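PDB 3CZ8: putative sporulation-specific glycosylase YdhD from Bacillus subtilis subsp. subtilis str. 168, which probably hydrolyses glycosidic bonds in a cell-wall or chitin-like polysaccharide during sporulation, this chain being its family 18 glycosyl hydrolase domain. Local coordinates for residues 217-222 against 298-303; 150-155 against 164-169. The protein carries 1 engineered substitution. All coordinates share one frame; numbering follows the deposited sequence. Where two conformers were deposited one is given.

Contact 1 of 2, residues 217-222 against 298-303; sequences IIIGVP and YRLQAI
Ile-217 and Ile-219 bond through their backbones to Gln-301 and Ala-302, where the chain enters strand 302-310. Ile-219 N donates to Ala-302 O over 3.0 Å, with 154° at the hydrogen, while the bond from Gln-301 N to Ile-217 O is weak and bent to 134°. Ile-218 CA-H leans on the same Ala-302 O, and one step further Ile-303 CA-H approaches Ile-219 O. The pairing is parallel, Ile-218 opposite Ala-302 and Ile-219 opposite Ile-303, and joins the last two strands of the TIM barrel, 217-220 and 302-310. Apolar contacts then sort by face. On that of Ile-218, its CG1 meets Ala-302 CB at 3.7 Å, and its CD1 lies beside Gln-301 CG, which stands anti to its own backbone N (chi1 176°). The amide of Gln-301 leads away from strand 217-220, NE2 bonding to Arg-215 O. The other face turns toward helices 198-208 and 285-297. Here Leu-300 fits between two isoleucines, its CG 3.8 Å from Ile-217 CG2 and its CD2 3.8 Å from Ile-219 CG1. Further on, Val-221 CG1 touches both CG2 and CD1 of Ile-303, the two side chains crossing at about a right angle.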
loop_
_atom_site.group_PDB
_atom_site.type_symbol
_atom_site.label_atom_id
_atom_site.label_comp_id
_atom_site.label_asym_id
_atom_site.label_seq_id
_atom_site.Cartn_x
_atom_site.Cartn_y
_atom_site.Cartn_z
ATOM N N ILE A 217 18.116 9.929 15.595
ATOM C CA ILE A 217 17.438 8.634 15.662
ATOM C C ILE A 217 15.968 8.705 15.247
ATOM O O ILE A 217 15.175 9.421 15.861
ATOM C CB ILE A 217 17.550 8.002 17.082
ATOM C CG1 ILE A 217 19.020 7.868 17.507
ATOM C CG2 ILE A 217 16.858 6.645 17.128
ATOM C CD1 ILE A 217 19.222 7.490 18.976
ATOM N N ILE A 218 15.618 7.943 14.213
ATOM C CA ILE A 218 14.238 7.819 13.766
ATOM C C ILE A 218 13.832 6.355 13.933
ATOM O O ILE A 218 14.509 5.464 13.424
ATOM C CB ILE A 218 14.066 8.297 12.291
ATOM C CG1 ILE A 218 14.247 9.819 12.176
ATOM C CG2 ILE A 218 12.702 7.914 11.732
ATOM C CD1 ILE A 218 15.649 10.281 11.836
ATOM N N ILE A 219 12.756 6.111 14.680
ATOM C CA ILE A 219 12.227 4.750 14.844
ATOM C C ILE A 219 11.200 4.411 13.748
ATOM O O ILE A 219 10.085 4.934 13.738
ATOM C CB ILE A 219 11.639 4.514 16.267
ATOM C CG1 ILE A 219 12.658 4.875 17.365
ATOM C CG2 ILE A 219 11.130 3.076 16.428
ATOM C CD1 ILE A 219 13.982 4.081 17.338
ATOM N N GLY A 220 11.598 3.552 12.815
ATOM C CA GLY A 220 10.698 3.076 11.765
ATOM C C GLY A 220 9.668 2.095 12.299
ATOM O O GLY A 220 9.998 1.213 13.088
ATOM N N VAL A 221 8.415 2.259 11.875
ATOM C CA VAL A 221 7.324 1.363 12.287
ATOM C C VAL A 221 7.068 0.264 11.223
ATOM O O VAL A 221 7.465 0.434 10.062
ATOM C CB VAL A 221 6.025 2.148 12.633
ATOM C CG1 VAL A 221 6.275 3.180 13.752
ATOM C CG2 VAL A 221 5.399 2.781 11.399
ATOM N N PRO A 222 6.443 -0.875 11.620
ATOM C CA PRO A 222 6.205 -1.978 10.676
ATOM C C PRO A 222 5.414 -1.605 9.426
ATOM O O PRO A 222 4.474 -0.812 9.487
ATOM C CB PRO A 222 5.401 -2.986 11.500
ATOM C CG PRO A 222 5.725 -2.680 12.892
ATOM C CD PRO A 222 5.953 -1.218 12.971
ATOM N N TYR A 298 12.262 9.290 25.112
ATOM C CA TYR A 298 13.710 9.278 24.960
ATOM C C TYR A 298 14.252 10.462 24.168
ATOM O O TYR A 298 15.429 10.452 23.781
ATOM C CB TYR A 298 14.160 7.968 24.318
ATOM C CG TYR A 298 14.184 6.802 25.267
ATOM C CD1 TYR A 298 13.094 5.945 25.386
ATOM C CD2 TYR A 298 15.308 6.545 26.045
ATOM C CE1 TYR A 298 13.125 4.860 26.259
ATOM C CE2 TYR A 298 15.351 5.464 26.914
ATOM C CZ TYR A 298 14.261 4.628 27.018
ATOM O OH TYR A 298 14.318 3.562 27.885
ATOM N N ARG A 299 13.389 11.464 23.947
ATOM C CA ARG A 299 13.730 12.681 23.199
ATOM C C ARG A 299 14.337 12.396 21.820
ATOM O O ARG A 299 15.268 13.080 21.375
ATOM C CB ARG A 299 14.639 13.602 24.029
ATOM C CG ARG A 299 13.902 14.556 24.953
ATOM C CD ARG A 299 14.885 15.433 25.721
ATOM N NE ARG A 299 14.498 16.842 25.680
ATOM C CZ ARG A 299 14.899 17.704 24.748
ATOM N NH1 ARG A 299 14.489 18.964 24.791
ATOM N NH2 ARG A 299 15.712 17.312 23.771
ATOM N N LEU A 300 13.800 11.385 21.141
ATOM C CA LEU A 300 14.271 10.986 19.813
ATOM C C LEU A 300 13.728 11.923 18.735
ATOM O O LEU A 300 12.801 12.689 18.991
ATOM C CB LEU A 300 13.866 9.537 19.537
ATOM C CG LEU A 300 14.842 8.395 19.849
ATOM C CD1 LEU A 300 15.885 8.686 20.936
ATOM C CD2 LEU A 300 14.077 7.120 20.145
ATOM N N GLN A 301 14.298 11.851 17.533
ATOM C CA GLN A 301 13.947 12.768 16.440
ATOM C C GLN A 301 12.542 12.584 15.877
ATOM O O GLN A 301 11.811 13.564 15.712
ATOM C CB GLN A 301 14.971 12.677 15.303
ATOM C CG GLN A 301 14.663 13.521 14.052
ATOM C CD GLN A 301 14.755 15.036 14.283
ATOM O OE1 GLN A 301 14.038 15.806 13.651
ATOM N NE2 GLN A 301 15.648 15.461 15.173
ATOM N N ALA A 302 12.172 11.336 15.584
ATOM C CA ALA A 302 10.952 11.056 14.831
ATOM C C ALA A 302 10.517 9.599 14.849
ATOM O O ALA A 302 11.284 8.701 15.207
ATOM C CB ALA A 302 11.123 11.501 13.384
ATOM N N ILE A 303 9.259 9.402 14.457
ATOM C CA ILE A 303 8.724 8.123 14.017
ATOM C C ILE A 303 8.849 8.128 12.484
ATOM O O ILE A 303 8.647 9.164 11.848
ATOM C CB ILE A 303 7.249 7.960 14.509
ATOM C CG1 ILE A 303 7.207 7.483 15.977
ATOM C CG2 ILE A 303 6.406 7.066 13.593
ATOM C CD1 ILE A 303 7.422 5.995 16.192
#

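Contact 2 of 2, residues 150-155 against 164-169; sequences IAVPAK and RGYDYG
Val-152 begins the contact by placing its two methyl groups against different tyrosines, CG1 near Tyr-166 CD1 and CG2 3.8 Å from Tyr-168 CE1. The setting is a beta-alpha-beta unit of the TIM barrel: strand 147-153 ends here, and the chain returns through helix 168-174 to the parallel strand 177-181. Pro-153 follows with a CH-pi contact, its CD standing 3.7 Å from the centroid of the Tyr-166 ring and 12° off the normal, the proline and tyrosine side chains crossing at about a right angle. This ring's hydroxyl bonds to Phe-119 O, and its side chain comes within about 4 Å of Glu-120, the predicted proton donor, which puts this contact beside the probable active site. Pro-153 also offers its carbonyl: Tyr-168 OH donates to Pro-153 O over 2.7 Å, with that oxygen at the edge of the Tyr-168 ring and in its plane. Past Ala-154, Lys-155 N returns a weak bond to the same hydroxyl. Lys-155 CB lies off-centre over the Tyr-168 ring, and CD packs 3.6 Å from CE1. A bend at chi3 (71°) turns CE back from the extended course. The ammonium group takes two carbonyls of the returning loop, Lys-155 NZ donating to Leu-163 O and, over 2.8 Å from above the carbonyl plane, to Tyr-166 O.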
loop_
_atom_site.group_PDB
_atom_site.type_symbol
_atom_site.label_atom_id
_atom_site.label_comp_id
_atom_site.label_asym_id
_atom_site.label_seq_id
_atom_site.Cartn_x
_atom_site.Cartn_y
_atom_site.Cartn_z
ATOM N N ILE A 150 20.367 6.711 6.597
ATOM C CA ILE A 150 20.576 5.281 6.414
ATOM C C ILE A 150 19.454 4.479 7.074
ATOM O O ILE A 150 18.970 4.834 8.156
ATOM C CB ILE A 150 21.973 4.839 6.941
ATOM C CG1 ILE A 150 22.210 3.342 6.696
ATOM C CG2 ILE A 150 22.145 5.209 8.425
ATOM C CD1 ILE A 150 23.620 2.883 6.952
ATOM N N ALA A 151 19.014 3.422 6.396
ATOM C CA ALA A 151 18.086 2.467 6.983
ATOM C C ALA A 151 18.910 1.298 7.516
ATOM O O ALA A 151 19.650 0.665 6.762
ATOM C CB ALA A 151 17.068 1.998 5.944
ATOM N N VAL A 152 18.811 1.052 8.823
ATOM C CA VAL A 152 19.502 -0.070 9.477
ATOM C C VAL A 152 18.492 -0.988 10.176
ATOM O O VAL A 152 17.416 -0.534 10.579
ATOM C CB VAL A 152 20.602 0.397 10.509
ATOM C CG1 VAL A 152 21.728 1.160 9.823
ATOM C CG2 VAL A 152 20.002 1.212 11.645
ATOM N N PRO A 153 18.821 -2.291 10.311
ATOM C CA PRO A 153 17.951 -3.145 11.122
ATOM C C PRO A 153 18.130 -2.849 12.609
ATOM O O PRO A 153 19.195 -2.384 13.024
ATOM C CB PRO A 153 18.439 -4.568 10.802
ATOM C CG PRO A 153 19.397 -4.432 9.660
ATOM C CD PRO A 153 19.943 -3.051 9.733
ATOM N N ALA A 154 17.088 -3.102 13.394
ATOM C CA ALA A 154 17.132 -2.887 14.836
ATOM C C ALA A 154 18.137 -3.818 15.504
ATOM O O ALA A 154 18.162 -5.020 15.222
ATOM C CB ALA A 154 15.759 -3.081 15.437
ATOM N N LYS A 155 18.967 -3.244 16.372
ATOM C CA LYS A 155 19.996 -3.987 17.098
ATOM C C LYS A 155 19.825 -3.765 18.586
ATOM O O LYS A 155 19.520 -2.648 19.021
ATOM C CB LYS A 155 21.406 -3.544 16.675
ATOM C CG LYS A 155 21.863 -4.099 15.337
ATOM C CD LYS A 155 23.291 -3.684 14.982
ATOM C CE LYS A 155 24.329 -4.369 15.854
ATOM N NZ LYS A 155 25.671 -4.385 15.212
ATOM N N ARG A 164 25.925 -7.769 12.483
ATOM C CA ARG A 164 27.253 -7.336 12.904
ATOM C C ARG A 164 27.880 -6.357 11.907
ATOM O O ARG A 164 28.728 -5.561 12.278
ATOM C CB ARG A 164 28.157 -8.553 13.153
ATOM C CG ARG A 164 28.909 -8.519 14.479
ATOM C CD ARG A 164 30.251 -7.828 14.348
ATOM N NE ARG A 164 30.651 -7.150 15.580
ATOM C CZ ARG A 164 31.855 -6.626 15.801
ATOM N NH1 ARG A 164 32.814 -6.712 14.879
ATOM N NH2 ARG A 164 32.105 -6.025 16.957
ATOM N N GLY A 165 27.421 -6.401 10.655
ATOM C CA GLY A 165 27.828 -5.451 9.614
ATOM C C GLY A 165 27.414 -3.998 9.840
ATOM O O GLY A 165 27.867 -3.099 9.125
ATOM N N TYR A 166 26.563 -3.769 10.842
ATOM C CA TYR A 166 26.031 -2.444 11.145
ATOM C C TYR A 166 26.561 -1.920 12.467
ATOM O O TYR A 166 26.000 -2.176 13.531
ATOM C CB TYR A 166 24.498 -2.461 11.121
ATOM C CG TYR A 166 23.955 -2.978 9.813
ATOM C CD1 TYR A 166 23.930 -2.160 8.685
ATOM C CD2 TYR A 166 23.494 -4.292 9.692
ATOM C CE1 TYR A 166 23.446 -2.623 7.471
ATOM C CE2 TYR A 166 23.010 -4.770 8.474
ATOM C CZ TYR A 166 22.992 -3.923 7.373
ATOM O OH TYR A 166 22.522 -4.361 6.170
ATOM N N ASP A 167 27.665 -1.187 12.380
ATOM C CA ASP A 167 28.266 -0.545 13.534
ATOM C C ASP A 167 27.490 0.732 13.837
ATOM O O ASP A 167 27.671 1.727 13.154
ATOM C CB ASP A 167 29.732 -0.230 13.220
ATOM C CG ASP A 167 30.483 0.360 14.400
ATOM O OD1 ASP A 167 31.681 0.669 14.229
ATOM O OD2 ASP A 167 29.897 0.518 15.494
ATOM N N TYR A 168 26.650 0.707 14.873
ATOM C CA TYR A 168 25.805 1.860 15.234
ATOM C C TYR A 168 26.593 3.119 15.591
ATOM O O TYR A 168 26.212 4.220 15.198
ATOM C CB TYR A 168 24.859 1.512 16.393
ATOM C CG TYR A 168 23.503 0.944 15.986
ATOM C CD1 TYR A 168 23.341 0.201 14.817
ATOM C CD2 TYR A 168 22.387 1.135 16.796
ATOM C CE1 TYR A 168 22.095 -0.323 14.458
ATOM C CE2 TYR A 168 21.146 0.612 16.451
ATOM C CZ TYR A 168 21.008 -0.116 15.287
ATOM O OH TYR A 168 19.778 -0.630 14.958
ATOM N N GLY A 169 27.685 2.947 16.335
ATOM C CA GLY A 169 28.508 4.068 16.789
ATOM C C GLY A 169 29.293 4.686 15.653
ATOM O O GLY A 169 29.429 5.908 15.578
#

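Contact 2 comes first from the N terminus: strand 147-153 runs out, eight residues without helix or strand follow the segment 150-155, and 164-169 closes a small loop as it enters helix 168-174, which leads on to strand 177-181. Only after that does contact 1 open, at 217-222, and it closes after 75 intervening residues at 298-303, enclosing the five-stranded antiparallel sheet and helix 285-297. The two loops therefore stand in series, neither nested nor crossed. Strand 177-181 bridges them, pairing with 147-153 on one flank and 217-220 on the other; the contact centres lie about 14 Å apart.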